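Local atomic coordinates of aquaporin AqpM (PDB entry 2F2B), a protein that conducts water in both directions across the cell membrane in response to osmotic changes and also shows a transient rise in initial glycerol flux. Residues G53-I58 with L190-G195; I81-T86 with I105-G110; F113-F118 with G130-T135; A184-T189 with S196-A201; A201-P206 with N220-Y225. All coordinates share one frame; numbering follows the deposited sequence.

Interaction 1: residues G53-I58 with L190-G195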
# COMPACT_ATOMS: atom_id res chain seq x y z
N GLY A 53 1.31 -11.83 -2.56
CA GLY A 53 0.33 -10.76 -2.70
C GLY A 53 -0.85 -11.03 -1.78
O GLY A 53 -1.47 -10.09 -1.25
N ASP A 54 -1.19 -12.30 -1.60
CA ASP A 54 -2.30 -12.68 -0.72
C ASP A 54 -1.96 -12.32 0.72
O ASP A 54 -2.81 -11.86 1.48
CB ASP A 54 -2.55 -14.19 -0.78
CG ASP A 54 -3.38 -14.60 -1.98
OD1 ASP A 54 -3.36 -15.81 -2.32
OD2 ASP A 54 -4.06 -13.74 -2.58
N TRP A 55 -0.70 -12.54 1.09
CA TRP A 55 -0.27 -12.24 2.44
C TRP A 55 -0.20 -10.75 2.75
O TRP A 55 -0.57 -10.34 3.85
CB TRP A 55 1.08 -12.91 2.73
CG TRP A 55 0.93 -14.35 3.15
CD1 TRP A 55 1.39 -15.46 2.50
CD2 TRP A 55 0.24 -14.83 4.31
NE1 TRP A 55 1.05 -16.60 3.19
CE2 TRP A 55 0.34 -16.24 4.31
CE3 TRP A 55 -0.44 -14.21 5.36
CZ2 TRP A 55 -0.22 -17.04 5.31
CZ3 TRP A 55 -1.00 -15.00 6.36
CH2 TRP A 55 -0.89 -16.40 6.33
N VAL A 56 0.25 -9.94 1.81
CA VAL A 56 0.29 -8.50 2.09
C VAL A 56 -1.14 -7.95 2.09
O VAL A 56 -1.44 -6.98 2.79
CB VAL A 56 1.19 -7.72 1.08
CG1 VAL A 56 0.51 -7.59 -0.27
CG2 VAL A 56 1.54 -6.35 1.66
N ALA A 57 -2.03 -8.58 1.32
CA ALA A 57 -3.43 -8.15 1.29
C ALA A 57 -4.05 -8.42 2.66
O ALA A 57 -4.75 -7.57 3.21
CB ALA A 57 -4.20 -8.90 0.19
N ILE A 58 -3.81 -9.61 3.21
CA ILE A 58 -4.34 -9.93 4.54
C ILE A 58 -3.68 -8.99 5.54
O ILE A 58 -4.35 -8.43 6.42
CB ILE A 58 -4.04 -11.41 4.92
CG1 ILE A 58 -4.88 -12.34 4.03
CG2 ILE A 58 -4.35 -11.64 6.40
CD1 ILE A 58 -4.45 -13.80 4.06
N LEU A 190 5.71 -13.20 8.43
CA LEU A 190 5.42 -14.30 9.35
C LEU A 190 4.08 -15.03 9.21
O LEU A 190 3.86 -16.04 9.88
CB LEU A 190 5.57 -13.79 10.78
CG LEU A 190 6.87 -13.98 11.58
CD1 LEU A 190 8.05 -14.23 10.67
CD2 LEU A 190 7.09 -12.77 12.47
N GLY A 191 3.20 -14.53 8.36
CA GLY A 191 1.90 -15.16 8.20
C GLY A 191 1.96 -16.65 7.89
O GLY A 191 1.27 -17.45 8.53
N ASN A 192 2.81 -17.02 6.94
CA ASN A 192 2.93 -18.42 6.54
C ASN A 192 3.82 -19.26 7.46
O ASN A 192 4.16 -20.40 7.13
CB ASN A 192 3.44 -18.52 5.10
CG ASN A 192 2.74 -19.62 4.31
OD1 ASN A 192 1.78 -19.37 3.59
ND2 ASN A 192 3.22 -20.85 4.46
N ILE A 193 4.19 -18.70 8.60
CA ILE A 193 5.00 -19.44 9.56
C ILE A 193 4.17 -19.76 10.80
O ILE A 193 3.93 -20.93 11.11
CB ILE A 193 6.27 -18.64 9.97
CG1 ILE A 193 7.18 -18.47 8.74
CG2 ILE A 193 7.03 -19.38 11.07
CD1 ILE A 193 8.45 -17.68 9.01
N SER A 194 3.69 -18.72 11.49
CA SER A 194 2.89 -18.91 12.70
C SER A 194 1.48 -18.33 12.58
O SER A 194 0.67 -18.46 13.50
CB SER A 194 3.57 -18.23 13.88
OG SER A 194 3.57 -16.82 13.68
N GLY A 195 1.20 -17.66 11.47
CA GLY A 195 -0.09 -17.03 11.30
C GLY A 195 0.05 -15.57 11.70
O GLY A 195 -0.84 -14.76 11.46
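W55 lays one face of its indole over the peptide unit joining G191 and N192. The contact packs helix 52-73 against the C-terminal part of helix 175-194, a helix-helix junction of the aquaporin fold just ahead of the loop that carries the second NPA motif. G191 C stands 3.2 Å above the plane of the W55 ring, near its rim, and G191 CA lies 3.7 Å from the centroid of the six-membered ring, over the face, which qualifies as a CH-pi contact. Because G191 has no side chain, the backbone itself can come this close: W55 CZ3 and G191 CA are 3.4 Å apart.

The edge of the same indole makes the polar link. W55 NE1 donates to N192 OD1 over 2.9 Å with an N-H...O angle of 145°, arriving in the carbonyl plane on a lone pair. Ring and amide planes stand 82° apart, so the amide meets the rim crosswise instead of stacking. The N192 side chain brings OD1 to W55 NE1 with a chi1 of -140°, well off a staggered value.

Further out, N192 ND2 is bonded to F42 O, so both ends of the amide are engaged and its flip is fixed. I32 of the second subunit packs on N192, while D54, next to W55, bonds through OD2 to L52 N of the third subunit. The helix is kinked here, since N192 N and I193 N lack a bond to the turn before. L190 O accepts both I193 N at 3.0 Å and S194 N at 3.1 Å.

Interaction 2: residues I81-T86 with I105-G110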
# COMPACT_ATOMS: atom_id res chain seq x y z
N ILE A 81 -6.07 -2.70 22.10
CA ILE A 81 -6.70 -3.82 21.39
C ILE A 81 -5.80 -5.04 21.24
O ILE A 81 -5.90 -5.79 20.26
CB ILE A 81 -7.25 -3.36 20.01
CG1 ILE A 81 -6.11 -2.88 19.10
CG2 ILE A 81 -8.27 -2.24 20.21
CD1 ILE A 81 -6.56 -2.53 17.68
N ASN A 82 -4.96 -5.26 22.25
CA ASN A 82 -4.00 -6.35 22.25
C ASN A 82 -3.49 -6.56 23.68
O ASN A 82 -2.83 -5.68 24.24
CB ASN A 82 -2.83 -5.97 21.34
CG ASN A 82 -1.82 -7.08 21.18
OD1 ASN A 82 -1.71 -7.98 22.02
ND2 ASN A 82 -1.04 -7.01 20.10
N PRO A 83 -3.78 -7.72 24.29
CA PRO A 83 -3.33 -7.98 25.66
C PRO A 83 -1.81 -7.84 25.83
O PRO A 83 -1.34 -7.41 26.89
CB PRO A 83 -3.80 -9.41 25.91
CG PRO A 83 -5.07 -9.47 25.12
CD PRO A 83 -4.68 -8.79 23.82
N ALA A 84 -1.06 -8.19 24.79
CA ALA A 84 0.40 -8.09 24.86
C ALA A 84 0.86 -6.63 24.92
O ALA A 84 1.88 -6.32 25.54
CB ALA A 84 1.03 -8.80 23.67
N VAL A 85 0.12 -5.73 24.27
CA VAL A 85 0.47 -4.32 24.29
C VAL A 85 0.15 -3.74 25.66
O VAL A 85 0.95 -2.99 26.24
CB VAL A 85 -0.31 -3.53 23.20
CG1 VAL A 85 -0.12 -2.03 23.40
CG2 VAL A 85 0.17 -3.95 21.82
N THR A 86 -1.01 -4.11 26.20
CA THR A 86 -1.43 -3.65 27.52
C THR A 86 -0.39 -4.07 28.56
O THR A 86 0.02 -3.26 29.40
CB THR A 86 -2.81 -4.24 27.89
OG1 THR A 86 -3.79 -3.80 26.94
CG2 THR A 86 -3.24 -3.78 29.29
N ILE A 105 -9.97 -8.27 29.42
CA ILE A 105 -11.27 -8.93 29.32
C ILE A 105 -12.07 -8.31 28.17
O ILE A 105 -12.68 -9.02 27.38
CB ILE A 105 -12.07 -8.80 30.63
CG1 ILE A 105 -11.41 -9.66 31.71
CG2 ILE A 105 -13.52 -9.23 30.42
CD1 ILE A 105 -12.09 -9.58 33.07
N ALA A 106 -12.04 -6.98 28.07
CA ALA A 106 -12.76 -6.28 27.01
C ALA A 106 -12.23 -6.71 25.64
O ALA A 106 -13.00 -6.88 24.70
CB ALA A 106 -12.61 -4.77 27.18
N GLN A 107 -10.91 -6.87 25.55
CA GLN A 107 -10.27 -7.27 24.30
C GLN A 107 -10.65 -8.70 23.91
O GLN A 107 -10.97 -8.97 22.76
CB GLN A 107 -8.74 -7.14 24.43
CG GLN A 107 -8.26 -5.70 24.66
CD GLN A 107 -6.87 -5.62 25.27
OE1 GLN A 107 -6.27 -6.65 25.60
NE2 GLN A 107 -6.35 -4.41 25.42
N LEU A 108 -10.62 -9.62 24.88
CA LEU A 108 -10.98 -11.01 24.60
C LEU A 108 -12.43 -11.11 24.14
O LEU A 108 -12.74 -11.83 23.19
CB LEU A 108 -10.77 -11.87 25.86
CG LEU A 108 -9.32 -12.06 26.31
CD1 LEU A 108 -9.30 -12.74 27.68
CD2 LEU A 108 -8.56 -12.89 25.29
N LEU A 109 -13.32 -10.37 24.81
CA LEU A 109 -14.73 -10.37 24.46
C LEU A 109 -14.95 -9.76 23.07
O LEU A 109 -15.72 -10.29 22.27
CB LEU A 109 -15.53 -9.58 25.50
CG LEU A 109 -15.62 -10.20 26.90
CD1 LEU A 109 -16.34 -9.25 27.84
CD2 LEU A 109 -16.36 -11.53 26.81
N GLY A 110 -14.27 -8.66 22.79
CA GLY A 110 -14.41 -8.02 21.50
C GLY A 110 -13.96 -8.93 20.37
O GLY A 110 -14.61 -8.98 19.31
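Q107 and T86 supply the hydrogen bond of this contact: Q107 NE2 donates to T86 OG1 over 3.0 Å, nearly straight at 167°, with the hydroxyl oxygen lying in the plane of the amide. Q107 reaches it because CG sits beside its own backbone N (chi1 -64°) and the chain is extended from there. NE2 has a second acceptor in E11 OE1, and the two together fix the rotation of the amide; H80 ND1 is a further partner of the T86 hydroxyl.

The bond ties helix 100-122 to the first turn of half-helix 83-91, which begins at the first NPA motif, N82-P83-A84. N82 is its N-cap: OD1 accepts from A84 N at 2.9 Å, the donor standing above the carbonyl plane. N82 ND2 bonds to L198 O and to a bound glycerol.

Van der Waals contacts fill in the rest. Q107 OE1 rests against the pyrrolidine ring, 3.1 Å from P83 CG and 3.2 Å from P83 CD, the two side chains running antiparallel, side by side. P83 N, at 3.0 Å from Q107 OE1, has no hydrogen to give. Nearer the backbone of Q107, its CG approaches I81 CA at 4.1 Å.

Interaction 3: residues F113-F118 with G130-T135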
# COMPACT_ATOMS: atom_id res chain seq x y z
N PHE A 113 -16.60 -11.68 19.79
CA PHE A 113 -17.78 -11.17 19.11
C PHE A 113 -17.47 -10.80 17.66
O PHE A 113 -18.29 -11.01 16.76
CB PHE A 113 -18.33 -9.94 19.85
CG PHE A 113 -19.75 -9.60 19.50
CD1 PHE A 113 -20.12 -8.28 19.27
CD2 PHE A 113 -20.72 -10.59 19.42
CE1 PHE A 113 -21.44 -7.95 18.96
CE2 PHE A 113 -22.05 -10.28 19.11
CZ PHE A 113 -22.41 -8.95 18.88
N GLY A 114 -16.28 -10.26 17.42
CA GLY A 114 -15.90 -9.89 16.06
C GLY A 114 -15.88 -11.11 15.15
O GLY A 114 -16.38 -11.06 14.02
N SER A 115 -15.31 -12.20 15.65
CA SER A 115 -15.23 -13.44 14.89
C SER A 115 -16.63 -14.01 14.66
O SER A 115 -16.95 -14.47 13.56
CB SER A 115 -14.37 -14.46 15.65
OG SER A 115 -14.20 -15.64 14.90
N PHE A 116 -17.46 -13.96 15.69
CA PHE A 116 -18.83 -14.47 15.60
C PHE A 116 -19.66 -13.72 14.57
O PHE A 116 -20.35 -14.32 13.74
CB PHE A 116 -19.52 -14.39 16.96
CG PHE A 116 -20.96 -14.81 16.93
CD1 PHE A 116 -21.31 -16.14 16.72
CD2 PHE A 116 -21.97 -13.86 17.08
CE1 PHE A 116 -22.64 -16.53 16.66
CE2 PHE A 116 -23.31 -14.24 17.02
CZ PHE A 116 -23.65 -15.57 16.81
N ILE A 117 -19.61 -12.39 14.62
CA ILE A 117 -20.38 -11.58 13.69
C ILE A 117 -19.86 -11.75 12.26
O ILE A 117 -20.64 -11.72 11.31
CB ILE A 117 -20.36 -10.09 14.11
CG1 ILE A 117 -21.11 -9.93 15.44
CG2 ILE A 117 -21.03 -9.23 13.04
CD1 ILE A 117 -22.59 -10.33 15.39
N PHE A 118 -18.55 -11.94 12.10
CA PHE A 118 -18.03 -12.14 10.75
C PHE A 118 -18.58 -13.46 10.21
O PHE A 118 -18.97 -13.56 9.04
CB PHE A 118 -16.51 -12.21 10.74
CG PHE A 118 -15.95 -12.39 9.36
CD1 PHE A 118 -15.88 -11.31 8.48
CD2 PHE A 118 -15.58 -13.65 8.91
CE1 PHE A 118 -15.47 -11.50 7.16
CE2 PHE A 118 -15.17 -13.84 7.59
CZ PHE A 118 -15.11 -12.76 6.72
N GLY A 130 -12.40 -21.47 5.81
CA GLY A 130 -11.46 -20.42 6.17
C GLY A 130 -10.90 -20.46 7.58
O GLY A 130 -9.97 -19.72 7.90
N GLY A 131 -11.45 -21.32 8.44
CA GLY A 131 -10.97 -21.42 9.81
C GLY A 131 -11.04 -20.10 10.56
O GLY A 131 -10.33 -19.90 11.55
N LEU A 132 -11.89 -19.20 10.07
CA LEU A 132 -12.08 -17.88 10.66
C LEU A 132 -10.76 -17.16 10.88
O LEU A 132 -10.62 -16.34 11.79
CB LEU A 132 -12.86 -17.98 11.97
CG LEU A 132 -14.36 -18.33 11.80
CD1 LEU A 132 -15.01 -18.54 13.16
CD2 LEU A 132 -15.05 -17.20 11.05
N GLY A 133 -9.78 -17.47 10.03
CA GLY A 133 -8.47 -16.85 10.12
C GLY A 133 -7.73 -17.14 11.41
O GLY A 133 -6.94 -16.31 11.88
N ALA A 134 -7.95 -18.32 12.00
CA ALA A 134 -7.27 -18.68 13.23
C ALA A 134 -5.77 -18.88 12.98
O ALA A 134 -5.37 -19.44 11.95
CB ALA A 134 -7.88 -19.96 13.81
N THR A 135 -4.94 -18.43 13.91
CA THR A 135 -3.50 -18.57 13.78
C THR A 135 -2.99 -19.89 14.37
O THR A 135 -3.31 -20.24 15.51
CB THR A 135 -2.75 -17.42 14.50
OG1 THR A 135 -3.15 -17.38 15.88
CG2 THR A 135 -3.08 -16.08 13.84
O HOH W 1 -12.51 -14.69 12.99
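S115 OG and L132 O are bridged by one water, which lies 2.7 Å from S115 OG and 2.8 Å from L132 O and donates to the carbonyl. With chi1 at -176°, S115 OG lies opposite its own backbone N, pointing off helix 100-122 toward the loop. The same oxygen touches the methyl L132 CD1 at 3.5 Å, so the hydroxyl meets both the water and the leucine side chain.

The apolar part of the contact belongs to the other branch of L132. Its CD2 comes up at the edge of the F118 ring, near the ring plane, 4.2 Å from F118 CD2. F118 also meets F20 edge-to-face and packs on T189 of the third subunit, which places the ring at a subunit boundary.

The loop is tightly turned at L132, and it is the end of the leucine side chain that comes near the helix. G131, L132 and G133 all have positive phi, and the turning is closed by G133 N to G130 O at 3.1 Å and A134 N to G131 O at 2.9 Å. Just beyond, G133 O accepts from R202 NH2. R202 follows the second NPA motif directly, and a loop carbonyl holding this arginine is consistent with the narrow selectivity region on the extracellular side of aquaporin pores.

Interaction 4: residues A184-T189 with S196-A201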
# COMPACT_ATOMS: atom_id res chain seq x y z
N ALA A 184 1.00 -4.90 9.16
CA ALA A 184 0.83 -5.44 7.81
C ALA A 184 2.13 -6.08 7.33
O ALA A 184 2.12 -7.16 6.74
CB ALA A 184 0.39 -4.33 6.84
N GLY A 185 3.25 -5.40 7.60
CA GLY A 185 4.55 -5.92 7.19
C GLY A 185 4.94 -7.19 7.92
O GLY A 185 5.50 -8.11 7.33
N ILE A 186 4.67 -7.24 9.22
CA ILE A 186 5.00 -8.41 10.02
C ILE A 186 4.18 -9.62 9.54
O ILE A 186 4.72 -10.72 9.42
CB ILE A 186 4.73 -8.14 11.52
CG1 ILE A 186 5.69 -7.05 12.02
CG2 ILE A 186 4.93 -9.43 12.35
CD1 ILE A 186 5.32 -6.45 13.37
N ILE A 187 2.91 -9.40 9.23
CA ILE A 187 2.06 -10.49 8.75
C ILE A 187 2.53 -10.98 7.38
O ILE A 187 2.50 -12.18 7.10
CB ILE A 187 0.57 -10.04 8.66
CG1 ILE A 187 -0.00 -9.88 10.08
CG2 ILE A 187 -0.26 -11.04 7.86
CD1 ILE A 187 -1.37 -9.19 10.13
N THR A 188 2.98 -10.06 6.54
CA THR A 188 3.45 -10.45 5.21
C THR A 188 4.60 -11.45 5.33
O THR A 188 4.66 -12.43 4.58
CB THR A 188 3.90 -9.20 4.41
OG1 THR A 188 2.80 -8.29 4.31
CG2 THR A 188 4.35 -9.59 3.01
N THR A 189 5.49 -11.22 6.28
CA THR A 189 6.65 -12.10 6.48
C THR A 189 6.35 -13.37 7.27
O THR A 189 6.69 -14.48 6.85
CB THR A 189 7.79 -11.36 7.22
OG1 THR A 189 8.16 -10.19 6.48
CG2 THR A 189 9.01 -12.27 7.36
N SER A 196 1.19 -15.25 12.31
CA SER A 196 1.51 -13.88 12.74
C SER A 196 0.41 -13.20 13.55
O SER A 196 -0.13 -12.17 13.15
CB SER A 196 1.86 -13.02 11.53
OG SER A 196 2.27 -11.72 11.93
N SER A 197 0.09 -13.79 14.71
CA SER A 197 -0.93 -13.25 15.59
C SER A 197 -0.52 -11.95 16.29
O SER A 197 -1.21 -10.94 16.19
CB SER A 197 -1.29 -14.28 16.66
OG SER A 197 -1.99 -13.66 17.72
N LEU A 198 0.60 -12.02 17.02
CA LEU A 198 1.14 -10.88 17.77
C LEU A 198 0.13 -10.39 18.80
O LEU A 198 0.35 -9.37 19.44
CB LEU A 198 1.45 -9.71 16.83
CG LEU A 198 2.02 -9.97 15.44
CD1 LEU A 198 2.21 -8.63 14.72
CD2 LEU A 198 3.35 -10.72 15.55
N ASN A 199 -0.94 -11.15 18.99
CA ASN A 199 -2.04 -10.70 19.84
C ASN A 199 -2.85 -11.85 20.44
O ASN A 199 -3.56 -12.55 19.72
CB ASN A 199 -2.93 -9.85 18.92
CG ASN A 199 -4.03 -9.13 19.65
OD1 ASN A 199 -4.61 -9.63 20.61
ND2 ASN A 199 -4.34 -7.93 19.16
N PRO A 200 -2.76 -12.05 21.77
CA PRO A 200 -3.51 -13.14 22.41
C PRO A 200 -5.03 -13.11 22.17
O PRO A 200 -5.66 -14.16 22.05
CB PRO A 200 -3.15 -12.99 23.89
CG PRO A 200 -1.76 -12.42 23.83
CD PRO A 200 -1.90 -11.37 22.74
N ALA A 201 -5.61 -11.91 22.10
CA ALA A 201 -7.05 -11.79 21.88
C ALA A 201 -7.42 -12.10 20.44
O ALA A 201 -8.43 -12.77 20.17
CB ALA A 201 -7.52 -10.37 22.25
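I186 and L198 are brought together by their first torsions: I186 has CG2 opposite its backbone N and CG1 beside it (chi1 -65°), whereas L198, at -38°, is rotated some way from the staggered value. As a result I186 CG2 and L198 CD1 meet at 3.7 Å, with L198 CD2 also 3.8 Å from I186 CG2, so both leucine methyls lie against one branch of the isoleucine.

S196 drives its hydroxyl into the helix surface next to them. S196 OG is 3.4 Å from I187 CA and 3.5 Å from I187 CG1, and I186 CG2 lies equally near it. All these neighbours are carbon. The oxygen is buried by the contact and has no hydrogen-bonding partner in the model.

The loop itself is tightly folded, with positive phi at S196 and L198. E150 steadies it from helix 143-166, taking S197 N on OE1 and L198 N on OE2, so two successive backbone amides are satisfied by one carboxylate. N199 ND2 bonds to I81 O and to a bound glycerol. N199 OD1 receives R202 N and, weakly, A201 N at 2.9 Å (126°), making N199 the N-cap of helix 200-214. I186 also packs on F21 of the second subunit. A re-entrant loop leading into a half-helix capped by the asparagine of the second NPA motif is one of the two NPA half-helix loops that define the aquaporin pore.

Interaction 5: residues A201-P206 with N220-Y225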
# COMPACT_ATOMS: atom_id res chain seq x y z
N ALA A 201 -5.61 -11.91 22.10
CA ALA A 201 -7.05 -11.79 21.88
C ALA A 201 -7.42 -12.10 20.44
O ALA A 201 -8.43 -12.77 20.17
CB ALA A 201 -7.52 -10.37 22.25
N ARG A 202 -6.60 -11.63 19.50
CA ARG A 202 -6.83 -11.86 18.08
C ARG A 202 -6.81 -13.36 17.76
O ARG A 202 -7.40 -13.80 16.76
CB ARG A 202 -5.78 -11.11 17.25
CG ARG A 202 -5.77 -11.44 15.76
CD ARG A 202 -4.71 -12.50 15.46
NE ARG A 202 -4.61 -12.83 14.04
CZ ARG A 202 -5.39 -13.71 13.42
NH1 ARG A 202 -6.34 -14.36 14.09
NH2 ARG A 202 -5.22 -13.96 12.12
N THR A 203 -6.14 -14.14 18.59
CA THR A 203 -6.10 -15.59 18.39
C THR A 203 -7.27 -16.24 19.13
O THR A 203 -7.90 -17.16 18.62
CB THR A 203 -4.77 -16.20 18.90
OG1 THR A 203 -3.68 -15.69 18.11
CG2 THR A 203 -4.80 -17.72 18.78
N PHE A 204 -7.56 -15.73 20.33
CA PHE A 204 -8.65 -16.24 21.16
C PHE A 204 -10.01 -16.26 20.46
O PHE A 204 -10.73 -17.27 20.49
CB PHE A 204 -8.75 -15.40 22.44
CG PHE A 204 -9.94 -15.74 23.30
CD1 PHE A 204 -9.93 -16.88 24.10
CD2 PHE A 204 -11.07 -14.93 23.30
CE1 PHE A 204 -11.04 -17.20 24.90
CE2 PHE A 204 -12.18 -15.24 24.09
CZ PHE A 204 -12.16 -16.38 24.89
N GLY A 205 -10.37 -15.14 19.84
CA GLY A 205 -11.66 -15.04 19.16
C GLY A 205 -11.91 -16.15 18.15
O GLY A 205 -12.90 -16.88 18.26
N PRO A 206 -11.04 -16.28 17.14
CA PRO A 206 -11.19 -17.32 16.12
C PRO A 206 -11.14 -18.73 16.71
O PRO A 206 -11.88 -19.61 16.28
CB PRO A 206 -10.03 -17.03 15.18
CG PRO A 206 -9.92 -15.54 15.25
CD PRO A 206 -10.03 -15.29 16.74
N ASN A 220 -4.54 -26.40 21.91
CA ASN A 220 -3.24 -26.96 22.25
C ASN A 220 -2.10 -26.06 21.76
O ASN A 220 -0.96 -26.20 22.21
CB ASN A 220 -3.13 -28.36 21.64
CG ASN A 220 -3.94 -28.50 20.36
OD1 ASN A 220 -3.56 -27.99 19.31
ND2 ASN A 220 -5.08 -29.18 20.46
N TYR A 221 -2.42 -25.13 20.87
CA TYR A 221 -1.43 -24.21 20.32
C TYR A 221 -1.53 -22.82 20.95
O TYR A 221 -0.64 -21.98 20.77
CB TYR A 221 -1.62 -24.04 18.81
CG TYR A 221 -1.44 -25.29 17.99
CD1 TYR A 221 -0.20 -25.92 17.90
CD2 TYR A 221 -2.50 -25.82 17.26
CE1 TYR A 221 -0.02 -27.05 17.10
CE2 TYR A 221 -2.34 -26.95 16.46
CZ TYR A 221 -1.09 -27.56 16.39
OH TYR A 221 -0.93 -28.67 15.59
N TYR A 222 -2.61 -22.58 21.70
CA TYR A 222 -2.82 -21.26 22.29
C TYR A 222 -1.67 -20.68 23.11
O TYR A 222 -1.46 -19.47 23.07
CB TYR A 222 -4.12 -21.25 23.11
CG TYR A 222 -4.61 -19.85 23.43
CD1 TYR A 222 -4.79 -18.91 22.41
CD2 TYR A 222 -4.86 -19.45 24.74
CE1 TYR A 222 -5.20 -17.61 22.69
CE2 TYR A 222 -5.26 -18.15 25.04
CZ TYR A 222 -5.43 -17.23 24.00
OH TYR A 222 -5.81 -15.94 24.29
N SER A 223 -0.93 -21.51 23.84
CA SER A 223 0.18 -21.00 24.64
C SER A 223 1.20 -20.25 23.78
O SER A 223 1.86 -19.32 24.25
CB SER A 223 0.87 -22.14 25.41
OG SER A 223 1.35 -23.14 24.53
N ILE A 224 1.34 -20.66 22.52
CA ILE A 224 2.27 -20.01 21.60
C ILE A 224 1.89 -18.54 21.45
O ILE A 224 2.75 -17.65 21.49
CB ILE A 224 2.21 -20.65 20.20
CG1 ILE A 224 2.78 -22.06 20.23
CG2 ILE A 224 2.94 -19.77 19.18
CD1 ILE A 224 2.57 -22.83 18.95
N TYR A 225 0.60 -18.30 21.29
CA TYR A 225 0.05 -16.97 21.06
C TYR A 225 -0.23 -16.15 22.31
O TYR A 225 -0.76 -15.04 22.23
CB TYR A 225 -1.20 -17.12 20.19
CG TYR A 225 -0.86 -17.88 18.93
CD1 TYR A 225 -0.10 -17.29 17.92
CD2 TYR A 225 -1.21 -19.23 18.79
CE1 TYR A 225 0.32 -18.02 16.81
CE2 TYR A 225 -0.80 -19.97 17.68
CZ TYR A 225 -0.03 -19.36 16.70
OH TYR A 225 0.40 -20.08 15.61
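T203 is the first residue along A201-P206 to touch Y222 and Y225; ahead of it A201 packs on Q107 and L108, and R202 on L18 and A23 of helix 4-33. With OG1 beside its backbone N and CG2 opposite it (chi1 -65°), T203 presents both branches to the tyrosines. T203 CG2 meets the edge of the Y222 ring in plane, 3.8 Å from Y222 CD1, and also lies 3.9 Å from Y225 CD2. T203 OG1 stands 3.5 Å from Y225 CB, a packing contact, its hydrogen-bond partners being S197 OG and T135 OG1. T203 lies roughly perpendicular to the Y225 side chain.

These residues belong to the half-helix that starts at the second NPA motif, and Y222 and Y225 belong to the segment leading into helix 224-243, the last membrane helix of the aquaporin fold. Y222 OH bonds to P200 O at the start of the half-helix, and Y225 OH to S194 O near the end of helix 175-194.

F204 comes next. Its CB is 3.5 Å from Y222 OH and 4.1 Å from Y222 CZ, while chi1 of 174° carries the ring off past Y222 to L108. Its backbone N is 3.8 Å from Y222 CE1, so the ring of Y222 lies close to the main chain here. G205 then closes a helical bond, N to A201 O at 3.1 Å, before the kink at P206, whose nitrogen has no bond to the preceding turn; P206 packs on V19 of helix 4-33.

Overall arrangement
The two NPA loops meet where interactions 2 and 4 touch: N82 ND2 lies 2.8 Å from L198 O and I81 O 2.9 Å from N199 ND2, and both asparagines bond to glycerol, probably from crystallisation. Interaction 5 shares A201 with interaction 4 and is tied to it by S197 OG and T203 OG1, 2.7 Å apart. Interaction 3 joins this region through G133 O to R202 NH2 at 2.9 Å and T135 OG1 to T203 OG1 at 2.8 Å. Interaction 1 continues interaction 4 along helix 175-194, their centres about 8 Å apart, and reaches interaction 5 through S194 O and Y225 OH, 2.7 Å apart. Interactions 1 and 2 do not touch; their centres are about 22 Å apart.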